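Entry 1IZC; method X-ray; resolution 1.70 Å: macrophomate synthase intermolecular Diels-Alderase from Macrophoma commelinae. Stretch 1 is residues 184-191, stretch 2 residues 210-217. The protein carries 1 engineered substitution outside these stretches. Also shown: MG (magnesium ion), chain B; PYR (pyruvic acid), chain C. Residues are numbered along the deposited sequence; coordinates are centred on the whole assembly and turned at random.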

# COMPACT_ATOMS: atom_id res chain seq x y z
N ILE A 184 26.25 19.39 10.01
CA ILE A 184 27.71 19.31 9.84
C ILE A 184 28.14 17.92 10.30
O ILE A 184 28.00 17.57 11.48
CB ILE A 184 28.40 20.38 10.72
CG1 ILE A 184 27.90 21.77 10.34
CG2 ILE A 184 29.92 20.31 10.55
CD1 ILE A 184 28.28 22.20 8.93
N GLU A 185 28.69 17.14 9.39
CA GLU A 185 29.06 15.77 9.76
C GLU A 185 30.21 15.20 8.96
O GLU A 185 30.25 14.01 8.65
CB GLU A 185 27.83 14.88 9.63
CG GLU A 185 27.11 14.98 8.31
CD GLU A 185 25.81 14.21 8.34
OE1 GLU A 185 25.72 13.31 9.18
OE2 GLU A 185 24.89 14.49 7.54
N SER A 186 31.17 16.06 8.64
CA SER A 186 32.35 15.61 7.92
C SER A 186 33.51 16.51 8.30
O SER A 186 33.30 17.60 8.84
CB SER A 186 32.13 15.69 6.41
OG SER A 186 31.95 17.02 5.97
N VAL A 187 34.72 16.05 8.03
CA VAL A 187 35.91 16.84 8.34
C VAL A 187 35.87 18.17 7.59
O VAL A 187 36.15 19.22 8.16
CB VAL A 187 37.20 16.06 7.98
CG1 VAL A 187 38.41 16.98 8.08
CG2 VAL A 187 37.35 14.87 8.91
N LYS A 188 35.52 18.13 6.31
CA LYS A 188 35.45 19.36 5.53
C LYS A 188 34.34 20.28 6.05
O LYS A 188 34.47 21.50 6.00
CB LYS A 188 35.20 19.05 4.05
CG LYS A 188 36.42 18.47 3.34
CD LYS A 188 36.18 18.38 1.83
CE LYS A 188 37.44 17.96 1.09
NZ LYS A 188 37.23 17.84 -0.38
N GLY A 189 33.26 19.68 6.55
CA GLY A 189 32.17 20.49 7.08
C GLY A 189 32.62 21.26 8.32
O GLY A 189 32.33 22.45 8.48
N VAL A 190 33.33 20.57 9.20
CA VAL A 190 33.84 21.18 10.41
C VAL A 190 34.86 22.26 10.05
O VAL A 190 34.88 23.34 10.64
CB VAL A 190 34.47 20.11 11.32
CG1 VAL A 190 35.30 20.76 12.44
CG2 VAL A 190 33.37 19.24 11.93
N GLU A 191 35.70 21.97 9.06
CA GLU A 191 36.71 22.94 8.66
C GLU A 191 36.10 24.23 8.12
O GLU A 191 36.72 25.30 8.20
CB GLU A 191 37.65 22.31 7.62
CG GLU A 191 38.33 21.04 8.14
CD GLU A 191 39.36 20.44 7.19
OE1 GLU A 191 39.04 20.23 5.99
OE2 GLU A 191 40.49 20.16 7.65
N GLY A 210 28.22 10.44 14.31
CA GLY A 210 28.56 9.19 13.66
C GLY A 210 29.27 9.36 12.34
O GLY A 210 30.39 8.86 12.16
N ASP A 211 28.64 10.07 11.41
CA ASP A 211 29.27 10.28 10.12
C ASP A 211 30.58 11.04 10.29
O ASP A 211 31.54 10.76 9.59
CB ASP A 211 28.34 11.02 9.16
CG ASP A 211 27.38 10.07 8.45
OD1 ASP A 211 27.78 8.93 8.15
OD2 ASP A 211 26.23 10.47 8.16
N TYR A 212 30.62 12.00 11.21
CA TYR A 212 31.85 12.75 11.42
C TYR A 212 32.98 11.81 11.84
O TYR A 212 34.07 11.83 11.26
CB TYR A 212 31.69 13.83 12.48
CG TYR A 212 33.02 14.46 12.85
CD1 TYR A 212 33.64 15.38 12.01
CD2 TYR A 212 33.71 14.03 13.98
CE1 TYR A 212 34.92 15.87 12.28
CE2 TYR A 212 34.99 14.51 14.27
CZ TYR A 212 35.59 15.42 13.42
OH TYR A 212 36.88 15.85 13.69
N MET A 213 32.72 11.00 12.86
CA MET A 213 33.74 10.09 13.35
C MET A 213 34.25 9.15 12.27
O MET A 213 35.45 8.90 12.17
CB MET A 213 33.20 9.29 14.54
CG MET A 213 32.99 10.16 15.77
SD MET A 213 32.53 9.21 17.22
CE MET A 213 30.73 9.16 17.08
N ILE A 214 33.36 8.64 11.43
CA ILE A 214 33.79 7.76 10.36
C ILE A 214 34.69 8.52 9.40
O ILE A 214 35.76 8.05 9.02
CB ILE A 214 32.58 7.18 9.60
CG1 ILE A 214 31.76 6.29 10.54
CG2 ILE A 214 33.04 6.40 8.37
CD1 ILE A 214 30.47 5.76 9.93
N ASP A 215 34.27 9.72 9.03
CA ASP A 215 35.02 10.53 8.09
C ASP A 215 36.37 10.95 8.66
O ASP A 215 37.33 11.11 7.92
CB ASP A 215 34.21 11.76 7.70
CG ASP A 215 34.80 12.50 6.51
OD1 ASP A 215 35.04 11.86 5.46
OD2 ASP A 215 35.03 13.72 6.63
N ALA A 216 36.42 11.12 9.98
CA ALA A 216 37.65 11.55 10.65
C ALA A 216 38.56 10.38 11.01
O ALA A 216 39.65 10.58 11.55
CB ALA A 216 37.30 12.34 11.91
N GLY A 217 38.11 9.17 10.72
CA GLY A 217 38.91 7.99 11.02
C GLY A 217 39.00 7.72 12.51
O GLY A 217 39.99 7.14 12.97
MG MG B . 24.70 11.49 9.21
C PYR C . 25.12 11.26 12.07
O PYR C . 25.74 10.95 11.04
OXT PYR C . 25.54 11.08 13.24
CA PYR C . 23.77 11.88 11.78
O3 PYR C . 23.33 12.07 10.64
CB PYR C . 23.02 12.27 12.98
O HOH W 1 23.49 12.19 7.52
O HOH W 2 35.58 15.60 4.79
O HOH W 3 23.66 9.48 9.39

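The two stretches bury 355 Å² between them, and their helix axes cross at 105°, 10.0 Å apart at closest approach. Backbones come nearest at Glu 185 and Tyr 212, whose CA atoms lie 4.4 Å apart.

At one end a magnesium ion joins the stretches. Glu 185 OE1 and Asp 211 OD2 each bind MG at 2.1 Å. Both residues are buried, and their carboxylates suit the metal. Glu 185 OE1 and Asp 211 OD2 sit 3.1 Å apart, a closeness that the shared cation makes tolerable. Pyruvate O and O3 and two waters complete the six coordinating atoms, and Asp 211 N also donates to PYR O (3.1 Å).

Tyr 212 is the main bump. Its ring, chi1 near 171°, lies against Ser 186, Val 187 and Val 190. Ser 186 C lies at the ring edge, 3.9 Å from Tyr 212 CD1. Val 190 points toward the second stretch, and its CG2 packs 3.7 Å from Tyr 212 CE1, an apolar contact between buried residues.

Val 187 CG2 lies 3.8 Å from Ala 216 CA and 3.9 Å from Ala 216 CB, the small methyl.

Asp 215 reaches the start of the first helix. Val 187 N donates to Asp 215 OD2 at 2.7 Å, nearly straight at 171°. Water 2 links that oxygen to Lys 188 N. Ser 186 caps the same helix, its OG accepting from Gly 189 N at 3.0 Å.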